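Side-chain contacts in cell division control protein 73 (Saccharomyces cerevisiae, PDB 3V46), which serves as a subunit of the PAF1 complex in RNA polymerase II transcription, its C-terminal Ras-like domain, which does not bind GTP, promoting association of that complex with chromatin: residues A[14-19]-A[77-82]; A[32-35]-A[41-44]; A[59-62]-A[67-70]; A[88-93]-A[158-163]; A[95-100]-A[106-111]. All coordinates share one frame; numbering follows the deposited sequence. Where two conformers were deposited one is given.

Contact 1: residues A[14-19]-A[77-82]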
# COMPACT_ATOMS: atom_id res chain seq x y z
N ASP A 14 -6.32 14.56 2.09
CA ASP A 14 -5.44 13.64 1.38
C ASP A 14 -5.61 12.20 1.86
O ASP A 14 -5.56 11.92 3.06
CB ASP A 14 -3.97 14.06 1.50
CG ASP A 14 -3.66 15.35 0.76
OD1 ASP A 14 -4.43 15.72 -0.16
OD2 ASP A 14 -2.64 15.98 1.08
N PRO A 15 -5.82 11.28 0.92
CA PRO A 15 -5.94 9.88 1.33
C PRO A 15 -4.61 9.31 1.83
O PRO A 15 -3.52 9.78 1.49
CB PRO A 15 -6.40 9.18 0.05
CG PRO A 15 -5.92 10.06 -1.05
CD PRO A 15 -5.98 11.45 -0.53
N ILE A 16 -4.72 8.25 2.62
CA ILE A 16 -3.58 7.66 3.29
C ILE A 16 -3.40 6.21 2.87
O ILE A 16 -4.36 5.45 2.76
CB ILE A 16 -3.76 7.72 4.81
CG1 ILE A 16 -3.92 9.19 5.25
CG2 ILE A 16 -2.60 7.07 5.52
CD1 ILE A 16 -4.38 9.37 6.69
N ILE A 17 -2.14 5.83 2.63
CA ILE A 17 -1.76 4.45 2.38
C ILE A 17 -0.86 4.01 3.52
O ILE A 17 0.11 4.68 3.85
CB ILE A 17 -1.01 4.30 1.05
CG1 ILE A 17 -1.89 4.73 -0.13
CG2 ILE A 17 -0.58 2.84 0.85
CD1 ILE A 17 -1.21 4.71 -1.52
N LEU A 18 -1.20 2.89 4.15
CA LEU A 18 -0.37 2.37 5.24
C LEU A 18 0.56 1.30 4.70
O LEU A 18 0.10 0.34 4.09
CB LEU A 18 -1.23 1.76 6.33
CG LEU A 18 -2.28 2.65 6.96
CD1 LEU A 18 -2.99 1.89 8.08
CD2 LEU A 18 -1.62 3.89 7.50
N ILE A 19 1.85 1.46 4.95
CA ILE A 19 2.85 0.50 4.53
C ILE A 19 3.87 0.30 5.65
O ILE A 19 5.03 0.72 5.56
CB ILE A 19 3.52 0.92 3.20
CG1 ILE A 19 4.44 -0.19 2.68
CG2 ILE A 19 4.27 2.25 3.36
CD1 ILE A 19 4.88 -0.00 1.25
N ARG A 77 1.42 7.08 13.96
CA ARG A 77 1.57 8.20 14.89
C ARG A 77 0.73 9.42 14.50
O ARG A 77 0.34 10.21 15.36
CB ARG A 77 3.05 8.59 15.01
CG ARG A 77 3.95 7.47 15.54
CD ARG A 77 5.38 7.96 15.82
NE ARG A 77 6.04 8.47 14.61
CZ ARG A 77 6.71 7.70 13.75
NH1 ARG A 77 7.27 8.24 12.68
NH2 ARG A 77 6.81 6.40 13.96
N MET A 78 0.46 9.58 13.21
CA MET A 78 -0.29 10.73 12.72
C MET A 78 -1.77 10.65 13.06
O MET A 78 -2.50 11.62 12.88
CB MET A 78 -0.15 10.86 11.19
CG MET A 78 -0.97 9.84 10.39
SD MET A 78 -0.92 10.14 8.61
CE MET A 78 -2.04 11.52 8.45
N PHE A 79 -2.21 9.49 13.55
CA PHE A 79 -3.63 9.23 13.74
C PHE A 79 -4.08 9.70 15.11
O PHE A 79 -4.40 8.90 15.99
CB PHE A 79 -3.92 7.75 13.54
CG PHE A 79 -3.79 7.30 12.12
CD1 PHE A 79 -2.55 7.00 11.58
CD2 PHE A 79 -4.90 7.18 11.31
CE1 PHE A 79 -2.44 6.59 10.27
CE2 PHE A 79 -4.79 6.78 10.01
CZ PHE A 79 -3.55 6.48 9.49
N THR A 80 -4.11 11.02 15.28
CA THR A 80 -4.40 11.63 16.57
C THR A 80 -5.89 11.87 16.76
O THR A 80 -6.34 12.22 17.86
CB THR A 80 -3.63 12.94 16.73
OG1 THR A 80 -3.88 13.78 15.59
CG2 THR A 80 -2.15 12.66 16.82
N LYS A 81 -6.66 11.68 15.70
CA LYS A 81 -8.12 11.68 15.80
C LYS A 81 -8.65 10.54 14.95
O LYS A 81 -8.08 10.23 13.91
CB LYS A 81 -8.70 13.02 15.35
CG LYS A 81 -8.19 13.51 14.01
CD LYS A 81 -8.74 14.90 13.68
CE LYS A 81 -8.35 15.92 14.74
NZ LYS A 81 -8.88 17.28 14.44
N PRO A 82 -9.73 9.91 15.39
CA PRO A 82 -10.26 8.73 14.70
C PRO A 82 -10.56 9.00 13.23
O PRO A 82 -10.48 8.10 12.40
CB PRO A 82 -11.55 8.42 15.47
CG PRO A 82 -11.34 9.02 16.82
CD PRO A 82 -10.53 10.26 16.58

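Contact 2: residues A[32-35]-A[41-44]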
# COMPACT_ATOMS: atom_id res chain seq x y z
N ILE A 32 9.09 2.71 -2.13
CA ILE A 32 7.77 2.80 -2.74
C ILE A 32 7.67 3.89 -3.80
O ILE A 32 6.97 3.74 -4.77
CB ILE A 32 6.66 2.95 -1.67
CG1 ILE A 32 5.28 2.70 -2.29
CG2 ILE A 32 6.73 4.33 -1.01
CD1 ILE A 32 5.04 1.29 -2.75
N LYS A 33 8.37 5.01 -3.61
CA LYS A 33 8.31 6.07 -4.60
C LYS A 33 8.95 5.60 -5.91
O LYS A 33 8.38 5.80 -6.99
CB LYS A 33 8.99 7.33 -4.07
CG LYS A 33 8.86 8.52 -4.99
CD LYS A 33 9.53 9.74 -4.37
CE LYS A 33 8.98 10.04 -2.99
NZ LYS A 33 9.46 11.38 -2.50
N GLN A 34 10.13 5.00 -5.84
CA GLN A 34 10.79 4.50 -7.04
C GLN A 34 9.87 3.52 -7.76
O GLN A 34 9.75 3.52 -8.99
CB GLN A 34 12.10 3.80 -6.69
CG GLN A 34 13.14 4.73 -6.09
CD GLN A 34 14.55 4.40 -6.55
OE1 GLN A 34 14.77 3.49 -7.35
NE2 GLN A 34 15.53 5.15 -6.03
N PHE A 35 9.22 2.67 -6.99
CA PHE A 35 8.36 1.66 -7.58
C PHE A 35 7.15 2.29 -8.25
O PHE A 35 6.90 2.07 -9.44
CB PHE A 35 7.94 0.64 -6.51
CG PHE A 35 7.18 -0.54 -7.06
CD1 PHE A 35 7.77 -1.42 -7.94
CD2 PHE A 35 5.88 -0.75 -6.68
CE1 PHE A 35 7.06 -2.51 -8.44
CE2 PHE A 35 5.17 -1.83 -7.16
CZ PHE A 35 5.76 -2.71 -8.04
N TYR A 41 11.69 -1.28 -9.49
CA TYR A 41 11.81 -2.02 -8.25
C TYR A 41 13.26 -2.12 -7.76
O TYR A 41 14.14 -2.56 -8.51
CB TYR A 41 11.22 -3.43 -8.35
CG TYR A 41 11.39 -4.09 -7.02
CD1 TYR A 41 10.52 -3.81 -5.98
CD2 TYR A 41 12.48 -4.92 -6.76
CE1 TYR A 41 10.69 -4.34 -4.75
CE2 TYR A 41 12.66 -5.47 -5.51
CZ TYR A 41 11.77 -5.17 -4.51
OH TYR A 41 11.95 -5.68 -3.27
N VAL A 42 13.49 -1.74 -6.51
CA VAL A 42 14.81 -1.80 -5.89
C VAL A 42 14.69 -2.38 -4.49
O VAL A 42 13.78 -2.03 -3.76
CB VAL A 42 15.42 -0.39 -5.77
CG1 VAL A 42 16.79 -0.44 -5.10
CG2 VAL A 42 15.51 0.27 -7.14
N ASN A 43 15.62 -3.25 -4.12
CA ASN A 43 15.71 -3.79 -2.77
C ASN A 43 15.70 -2.65 -1.75
O ASN A 43 16.53 -1.76 -1.82
CB ASN A 43 17.01 -4.58 -2.63
CG ASN A 43 17.13 -5.33 -1.31
OD1 ASN A 43 16.65 -4.88 -0.27
ND2 ASN A 43 17.80 -6.48 -1.35
N PRO A 44 14.76 -2.69 -0.79
CA PRO A 44 14.59 -1.53 0.10
C PRO A 44 15.76 -1.30 1.05
O PRO A 44 15.94 -0.19 1.54
CB PRO A 44 13.33 -1.89 0.89
CG PRO A 44 13.24 -3.37 0.82
CD PRO A 44 13.77 -3.74 -0.52

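Contact 3: residues A[59-62]-A[67-70]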
# COMPACT_ATOMS: atom_id res chain seq x y z
N LYS A 59 -0.57 11.74 -7.76
CA LYS A 59 -0.96 10.96 -8.92
C LYS A 59 -2.06 11.66 -9.70
O LYS A 59 -3.07 12.08 -9.14
CB LYS A 59 -1.46 9.58 -8.49
CG LYS A 59 -1.94 8.69 -9.63
CD LYS A 59 -0.79 8.26 -10.52
CE LYS A 59 -1.25 7.27 -11.58
NZ LYS A 59 -0.15 6.94 -12.53
N ASN A 60 -1.86 11.77 -11.00
CA ASN A 60 -2.90 12.23 -11.90
C ASN A 60 -3.57 10.99 -12.50
O ASN A 60 -2.99 10.29 -13.33
CB ASN A 60 -2.31 13.13 -12.99
CG ASN A 60 -3.38 13.83 -13.80
OD1 ASN A 60 -3.65 13.46 -14.95
ND2 ASN A 60 -4.02 14.84 -13.21
N PHE A 61 -4.78 10.70 -12.04
CA PHE A 61 -5.55 9.56 -12.54
C PHE A 61 -6.37 9.96 -13.75
O PHE A 61 -6.89 11.07 -13.83
CB PHE A 61 -6.52 9.07 -11.47
CG PHE A 61 -5.86 8.40 -10.29
CD1 PHE A 61 -5.43 7.10 -10.37
CD2 PHE A 61 -5.71 9.08 -9.08
CE1 PHE A 61 -4.86 6.46 -9.28
CE2 PHE A 61 -5.14 8.45 -7.99
CZ PHE A 61 -4.71 7.14 -8.09
N GLU A 62 -6.51 9.03 -14.69
CA GLU A 62 -7.32 9.26 -15.87
C GLU A 62 -8.77 9.53 -15.55
O GLU A 62 -9.45 10.26 -16.26
CB GLU A 62 -7.26 8.03 -16.78
CG GLU A 62 -5.90 7.77 -17.36
CD GLU A 62 -5.80 6.37 -17.93
OE1 GLU A 62 -5.93 5.40 -17.15
OE2 GLU A 62 -5.59 6.25 -19.14
N PRO A 67 -5.71 16.17 -9.37
CA PRO A 67 -4.65 15.27 -8.91
C PRO A 67 -4.89 14.86 -7.45
O PRO A 67 -5.44 15.63 -6.67
CB PRO A 67 -3.37 16.11 -9.02
CG PRO A 67 -3.74 17.36 -9.76
CD PRO A 67 -5.23 17.54 -9.64
N ILE A 68 -4.47 13.66 -7.10
CA ILE A 68 -4.64 13.15 -5.75
C ILE A 68 -3.26 13.05 -5.10
O ILE A 68 -2.32 12.55 -5.71
CB ILE A 68 -5.31 11.76 -5.74
CG1 ILE A 68 -6.71 11.82 -6.37
CG2 ILE A 68 -5.39 11.20 -4.32
CD1 ILE A 68 -7.66 12.80 -5.70
N ARG A 69 -3.14 13.56 -3.88
CA ARG A 69 -1.90 13.50 -3.14
C ARG A 69 -2.07 12.50 -2.02
O ARG A 69 -2.94 12.65 -1.17
CB ARG A 69 -1.55 14.86 -2.55
CG ARG A 69 -1.25 15.94 -3.59
CD ARG A 69 -0.81 17.24 -2.92
NE ARG A 69 -0.58 18.29 -3.91
CZ ARG A 69 -0.33 19.56 -3.61
NH1 ARG A 69 -0.28 19.95 -2.34
NH2 ARG A 69 -0.13 20.45 -4.58
N PHE A 70 -1.25 11.46 -2.07
CA PHE A 70 -1.24 10.43 -1.04
C PHE A 70 -0.22 10.69 0.04
O PHE A 70 0.90 11.10 -0.22
CB PHE A 70 -0.94 9.06 -1.66
CG PHE A 70 -1.97 8.60 -2.64
CD1 PHE A 70 -3.09 7.90 -2.20
CD2 PHE A 70 -1.84 8.87 -3.99
CE1 PHE A 70 -4.06 7.48 -3.10
CE2 PHE A 70 -2.80 8.44 -4.89
CZ PHE A 70 -3.91 7.75 -4.44

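Contact 4: residues A[88-93]-A[158-163]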
# COMPACT_ATOMS: atom_id res chain seq x y z
N VAL A 88 -7.89 6.28 5.25
CA VAL A 88 -7.03 5.18 4.82
C VAL A 88 -7.71 4.45 3.67
O VAL A 88 -8.81 3.92 3.82
CB VAL A 88 -6.72 4.22 5.99
CG1 VAL A 88 -5.97 2.99 5.51
CG2 VAL A 88 -5.91 4.93 7.06
N VAL A 89 -7.05 4.46 2.51
CA VAL A 89 -7.64 3.90 1.28
C VAL A 89 -6.95 2.62 0.83
O VAL A 89 -7.49 1.86 0.03
CB VAL A 89 -7.63 4.92 0.12
CG1 VAL A 89 -8.48 6.13 0.46
CG2 VAL A 89 -6.21 5.35 -0.24
N ALA A 90 -5.74 2.36 1.34
CA ALA A 90 -5.03 1.12 1.01
C ALA A 90 -4.09 0.77 2.13
O ALA A 90 -3.50 1.66 2.77
CB ALA A 90 -4.28 1.26 -0.30
N ILE A 91 -3.93 -0.53 2.34
CA ILE A 91 -3.05 -1.07 3.35
C ILE A 91 -2.20 -2.17 2.71
O ILE A 91 -2.74 -3.15 2.18
CB ILE A 91 -3.85 -1.65 4.54
CG1 ILE A 91 -4.69 -0.53 5.19
CG2 ILE A 91 -2.92 -2.29 5.57
CD1 ILE A 91 -5.63 -1.00 6.25
N PHE A 92 -0.88 -1.98 2.74
CA PHE A 92 0.04 -3.03 2.35
C PHE A 92 0.31 -3.87 3.58
O PHE A 92 0.61 -3.34 4.65
CB PHE A 92 1.36 -2.44 1.84
CG PHE A 92 1.27 -1.79 0.48
CD1 PHE A 92 0.18 -1.02 0.13
CD2 PHE A 92 2.28 -1.95 -0.43
CE1 PHE A 92 0.12 -0.42 -1.13
CE2 PHE A 92 2.22 -1.34 -1.67
CZ PHE A 92 1.15 -0.58 -2.02
N THR A 93 0.24 -5.19 3.42
CA THR A 93 0.38 -6.09 4.55
C THR A 93 1.71 -6.83 4.57
O THR A 93 2.26 -7.20 3.52
CB THR A 93 -0.74 -7.14 4.58
OG1 THR A 93 -0.70 -7.91 3.37
CG2 THR A 93 -2.09 -6.49 4.70
N HIS A 158 -4.32 1.30 -11.45
CA HIS A 158 -5.68 1.07 -11.92
C HIS A 158 -6.54 0.49 -10.80
O HIS A 158 -7.68 0.91 -10.61
CB HIS A 158 -5.65 0.14 -13.15
CG HIS A 158 -6.99 -0.41 -13.54
ND1 HIS A 158 -7.83 0.22 -14.43
CD2 HIS A 158 -7.62 -1.56 -13.18
CE1 HIS A 158 -8.92 -0.50 -14.59
NE2 HIS A 158 -8.82 -1.59 -13.85
N SER A 159 -5.97 -0.45 -10.04
CA SER A 159 -6.65 -1.09 -8.91
C SER A 159 -7.00 -0.05 -7.86
O SER A 159 -8.10 -0.02 -7.33
CB SER A 159 -5.75 -2.17 -8.30
OG SER A 159 -6.30 -2.69 -7.11
N LEU A 160 -6.04 0.84 -7.58
CA LEU A 160 -6.26 1.86 -6.57
C LEU A 160 -7.25 2.93 -7.07
O LEU A 160 -8.08 3.41 -6.31
CB LEU A 160 -4.93 2.48 -6.17
CG LEU A 160 -4.99 3.46 -5.01
CD1 LEU A 160 -5.63 2.82 -3.77
CD2 LEU A 160 -3.60 3.96 -4.69
N GLU A 161 -7.18 3.27 -8.35
CA GLU A 161 -8.11 4.23 -8.94
C GLU A 161 -9.55 3.76 -8.76
O GLU A 161 -10.42 4.53 -8.37
CB GLU A 161 -7.80 4.41 -10.43
CG GLU A 161 -8.66 5.41 -11.13
CD GLU A 161 -8.33 5.51 -12.60
OE1 GLU A 161 -8.22 4.45 -13.26
OE2 GLU A 161 -8.14 6.64 -13.09
N LYS A 162 -9.78 2.48 -9.04
CA LYS A 162 -11.09 1.87 -8.91
C LYS A 162 -11.57 1.96 -7.46
O LYS A 162 -12.75 2.26 -7.19
CB LYS A 162 -10.99 0.41 -9.34
CG LYS A 162 -12.27 -0.40 -9.27
CD LYS A 162 -12.05 -1.82 -9.79
CE LYS A 162 -11.24 -1.82 -11.09
NZ LYS A 162 -10.94 -3.19 -11.58
N GLU A 163 -10.66 1.70 -6.54
CA GLU A 163 -11.01 1.74 -5.13
C GLU A 163 -11.37 3.17 -4.73
O GLU A 163 -12.36 3.37 -4.04
CB GLU A 163 -9.86 1.19 -4.27
CG GLU A 163 -10.11 1.22 -2.77
CD GLU A 163 -11.24 0.31 -2.32
OE1 GLU A 163 -11.70 -0.54 -3.12
OE2 GLU A 163 -11.68 0.44 -1.15
O HOH W 1 -10.02 1.42 0.57

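Contact 5: residues A[95-100]-A[106-111]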
# COMPACT_ATOMS: atom_id res chain seq x y z
N GLY A 95 2.05 -9.61 6.40
CA GLY A 95 1.76 -11.01 6.65
C GLY A 95 1.67 -11.35 8.13
O GLY A 95 1.36 -12.48 8.47
N HIS A 96 1.94 -10.39 9.01
CA HIS A 96 1.80 -10.61 10.45
C HIS A 96 0.45 -10.08 10.90
O HIS A 96 0.13 -8.93 10.64
CB HIS A 96 2.89 -9.90 11.23
CG HIS A 96 4.26 -10.40 10.94
ND1 HIS A 96 5.33 -9.55 10.75
CD2 HIS A 96 4.75 -11.66 10.82
CE1 HIS A 96 6.42 -10.27 10.52
NE2 HIS A 96 6.09 -11.54 10.55
N THR A 97 -0.33 -10.90 11.60
CA THR A 97 -1.65 -10.46 12.04
C THR A 97 -1.53 -9.35 13.08
O THR A 97 -2.43 -8.52 13.21
CB THR A 97 -2.50 -11.62 12.58
OG1 THR A 97 -2.49 -12.71 11.64
CG2 THR A 97 -3.93 -11.16 12.80
N TRP A 98 -0.42 -9.31 13.82
CA TRP A 98 -0.24 -8.25 14.82
C TRP A 98 -0.09 -6.87 14.17
O TRP A 98 -0.13 -5.85 14.86
CB TRP A 98 0.96 -8.56 15.73
CG TRP A 98 1.26 -7.47 16.75
CD1 TRP A 98 2.29 -6.57 16.71
CD2 TRP A 98 0.54 -7.19 17.96
NE1 TRP A 98 2.25 -5.74 17.81
CE2 TRP A 98 1.19 -6.10 18.59
CE3 TRP A 98 -0.60 -7.74 18.57
CZ2 TRP A 98 0.73 -5.56 19.80
CZ3 TRP A 98 -1.04 -7.20 19.77
CH2 TRP A 98 -0.38 -6.12 20.37
N GLN A 99 0.06 -6.84 12.84
CA GLN A 99 0.15 -5.57 12.12
C GLN A 99 -1.01 -4.65 12.50
O GLN A 99 -0.83 -3.44 12.64
CB GLN A 99 0.17 -5.77 10.59
CG GLN A 99 0.05 -4.45 9.83
CD GLN A 99 0.09 -4.58 8.31
OE1 GLN A 99 0.51 -5.59 7.77
NE2 GLN A 99 -0.33 -3.52 7.63
N PHE A 100 -2.19 -5.22 12.68
CA PHE A 100 -3.41 -4.42 12.80
C PHE A 100 -3.84 -4.12 14.24
O PHE A 100 -4.89 -3.52 14.45
CB PHE A 100 -4.55 -5.12 12.05
CG PHE A 100 -4.10 -5.80 10.79
CD1 PHE A 100 -3.61 -5.06 9.72
CD2 PHE A 100 -4.14 -7.18 10.67
CE1 PHE A 100 -3.17 -5.68 8.58
CE2 PHE A 100 -3.70 -7.80 9.51
CZ PHE A 100 -3.21 -7.04 8.47
N ASN A 106 -9.28 -3.60 14.03
CA ASN A 106 -8.07 -4.38 14.28
C ASN A 106 -8.14 -5.86 13.91
O ASN A 106 -7.18 -6.61 14.12
CB ASN A 106 -7.61 -4.22 15.74
CG ASN A 106 -8.62 -4.76 16.74
OD1 ASN A 106 -9.59 -5.42 16.37
ND2 ASN A 106 -8.39 -4.49 18.01
N SER A 107 -9.26 -6.29 13.36
CA SER A 107 -9.36 -7.65 12.83
C SER A 107 -9.36 -7.59 11.31
O SER A 107 -10.00 -6.72 10.72
CB SER A 107 -10.62 -8.36 13.34
OG SER A 107 -11.77 -7.88 12.68
N PRO A 108 -8.63 -8.51 10.67
CA PRO A 108 -8.50 -8.45 9.21
C PRO A 108 -9.85 -8.52 8.50
O PRO A 108 -10.05 -7.85 7.49
CB PRO A 108 -7.67 -9.69 8.87
CG PRO A 108 -6.95 -10.04 10.13
CD PRO A 108 -7.80 -9.58 11.27
N GLN A 109 -10.77 -9.33 9.02
CA GLN A 109 -12.07 -9.46 8.37
C GLN A 109 -12.78 -8.11 8.25
O GLN A 109 -13.22 -7.75 7.16
CB GLN A 109 -12.95 -10.49 9.09
CG GLN A 109 -14.31 -10.67 8.45
CD GLN A 109 -14.94 -12.01 8.78
OE1 GLN A 109 -14.79 -12.53 9.88
NE2 GLN A 109 -15.64 -12.59 7.80
N GLU A 110 -12.89 -7.37 9.35
CA GLU A 110 -13.55 -6.06 9.28
C GLU A 110 -12.70 -5.06 8.50
O GLU A 110 -13.20 -4.33 7.65
CB GLU A 110 -13.86 -5.49 10.66
CG GLU A 110 -14.54 -4.11 10.59
CD GLU A 110 -15.02 -3.59 11.94
OE1 GLU A 110 -14.43 -3.99 12.97
OE2 GLU A 110 -15.97 -2.78 11.97
N LEU A 111 -11.40 -5.04 8.78
CA LEU A 111 -10.50 -4.09 8.17
C LEU A 111 -10.54 -4.18 6.64
O LEU A 111 -10.65 -3.17 5.96
CB LEU A 111 -9.07 -4.31 8.67
CG LEU A 111 -7.99 -3.41 8.09
CD1 LEU A 111 -8.25 -1.96 8.47
CD2 LEU A 111 -6.62 -3.86 8.58
O HOH W 2 -4.25 -7.05 15.06

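Contact 1: residues A[14-19]-A[77-82]
Ile16 and Met78 reach toward each other tip to tip, and this is the tight part of the contact: the methyl CD1 of Ile16 lies 3.6 Å from Met78 CE. The same CD1 is 4.0 Å from Met78 SD, which places the whole thioether end against one methyl group. Met78 achieves this with CG lodged between its backbone N and carbonyl carbon (chi1 75°) and a bend at chi3 (-76°) that carries CE round to the isoleucine. Phe79 supplies the second half. The CZ corner of its ring approaches obliquely, with Leu18 CD2 at 3.8 Å and Ile16 CD1 slightly farther off, at 4.1 Å. Phe79 is the centre of an inverse gamma turn, and its ring also stacks with Trp85 and packs on Val88.

The rest is loose. The backbones stay far apart, with 10.4 Å between Ile16 CA and Met78 CA, no hydrogen bond crosses, and beyond Phe79 the loop carries Thr80 and Lys81 on its exposed side. Ile16 and Leu18 present alternate side chains of one strand to this loop. Such covering of one face of a central parallel strand by a connecting segment is in keeping with the Ras-like alpha/beta fold.

Contact 2: residues A[32-35]-A[41-44]
The Phe35 and Tyr41 rings meet unequally. Phe35 CD1 sits at the edge of the Tyr41 ring, near its plane and 4.1 Å from Tyr41 CD1, whereas Tyr41 CB approaches the Phe35 ring obliquely, 4.0 Å from Phe35 CD1. No ring stack results: one corner of Phe35, CD1, rests against the base of the tyrosine. Both side chains set CG opposite the backbone N (chi1 -173° for Phe35, 180° for Tyr41), which brings that corner beside Tyr41 CB and CD1 as the two chains pass at a slant. The Phe35 side chain also packs on Val152, Val153 and Leu141, while Tyr41 OH is hydrogen-bonded to Ile26 O, which fixes the far end of that ring.

The contact belongs to the chain reversal that follows helix 32-38, the helix after the first strand of the Ras-like fold; Phe35 CA and Tyr41 CA are 5.1 Å apart, and the Gln34 backbone is hydrogen-bonded to that of Lys40. At the partly exposed rim Gln34, bent at chi2 (-143°), brings OE1 to 3.3 Å from Val42 CG2. That methyl cannot donate a conventional hydrogen bond, leaving the approach a plain van der Waals contact. Val42 O is held from elsewhere, by Asn31 ND2.

Contact 3: residues A[59-62]-A[67-70]
Phe61 and Phe70 come from opposite directions and meet rim against rim with their planes nearly perpendicular: Phe61 CZ lies 3.8 Å from Phe70 CZ, each atom near the plane of the other ring. Their broad sides are used by neighbours instead. Lys59 CG rests 3.4 Å above the plane of Phe61, over its centre, because the lysine leaves the backbone with CG opposite N and then bends at chi2 (69°). Ile68 serves both rings, its CG2 lying over one face of Phe70, offset toward the rim, and its CG1 reaching the edge of Phe61 at 4.0 Å from CD2. Replacing Phe61 with an alanine would probably leave the Phe70 rim and Ile68 CG1 without their partner and deprive the Lys59 chain of the surface it lies on.

Beneath these side chains the backbone closes a beta hairpin between strands 54-59 and 68-73. Lys59 and Ile68 are an antiparallel hydrogen-bonded pair. Lys59 N donates to Ile68 O at 2.8 Å. In return Ile68 N donates to Lys59 O at 2.9 Å. Lys59 also makes a cation-pi contact with Trp157. The chemistry is thus divided, with two nearly straight backbone bonds setting the register and hydrocarbon packing filling the side toward helix 149-166.

Contact 4: residues A[88-93]-A[158-163]
The packing of the C-terminal helix on the sheet, a basic element of the Ras-like alpha/beta fold, is represented here by Leu160 of helix 149-166 against Val89 and Ala90 of strand 88-92. The two segments run roughly antiparallel, at 144°, with axes 9.2 Å apart at closest approach. Leu160 does the touching with one branch: CD1 comes 4.0 Å from Ala90 CB and 4.4 Å from Val89 CG2. A chi1 of -174° swings CG to the strand side, and chi2 then turns CD1 to the alanine. Two successive strand residues can both meet the helix, consistent with the local break from extended geometry at Val89, whose psi is -17°.

One turn later Glu163 lays its aliphatic CG 3.9 Å from Val89 O. Bent at chi2, its carboxylate turns to a water that donates to both sides, at 2.6 Å from Val89 O and 2.6 Å from Glu163 OE2. The two short bonds link the strand carbonyl to the helix without direct contact between their polar groups.

Strand 88-92 lies between strands 16-18 and 116-122 in the sheet; Leu160 spreads on to Ile17 and Phe70, Ala90 also touches Tyr118, and Ile91 packs on Leu111 of helix 108-114.

Contact 5: residues A[95-100]-A[106-111]
Phe100 is turned toward Leu111 by a first torsion of -37°, with CG beside the backbone N and opposite the carbonyl carbon, while Leu111 meets it with CG opposite its own N (chi1 179°). These settings bring Leu111 CD2 to 3.4 Å from Phe100 CD1, a tight contact made obliquely to the ring. Pro108 CG lies on the same side of the ring plane as this methyl, but by CD2 and CE2, 4.0 Å from Phe100 CE2. It also touches Thr97 CG2, the two side chains crossing at about a right angle. An alanine in place of Phe100 would probably leave Pro108 CG and Leu111 CD2 facing a gap where the ring had been.

Beyond the ring, Phe100 O is closely approached by Asn106, 3.1 Å from CB, and receives a far from straight CA-H...O contact from Asn106 CA at 3.3 Å. A water donates to Thr97 O (3.0 Å) and Asn106 O (3.1 Å), tying the 3-10 segment 97-100 to the residue before Ser107, the N-cap of helix 108-114.

Around this start of the helix, Phe112 and Trp134 meet the Phe100 ring edge-to-face, and Leu111 packs on Ile91 of strand 88-92, where Gln99 NE2 also bonds Phe92 O.

How the contacts relate
Along the chain, contacts 2 and 3 fall between the two segments of contact 1, and contact 5 between those of contact 4, which opens after contact 1 has closed. Contacts 1, 3 and 4 share the mixed sheet: strands 68-73, 16-18 and 88-92 are successive neighbours in it. Contacts 1 and 4, with centres 14 Å apart, are joined by backbone bonds such as Ile16 O to Val89 N, and contacts 3 and 4 (13 Å) by Phe70 against Leu160. Contacts 3 and 5 are farthest apart, 27 Å between centres and on opposite sides of the chain's centre. Together they tie helices and loops to one sheet, as expected of a compact Ras-like domain.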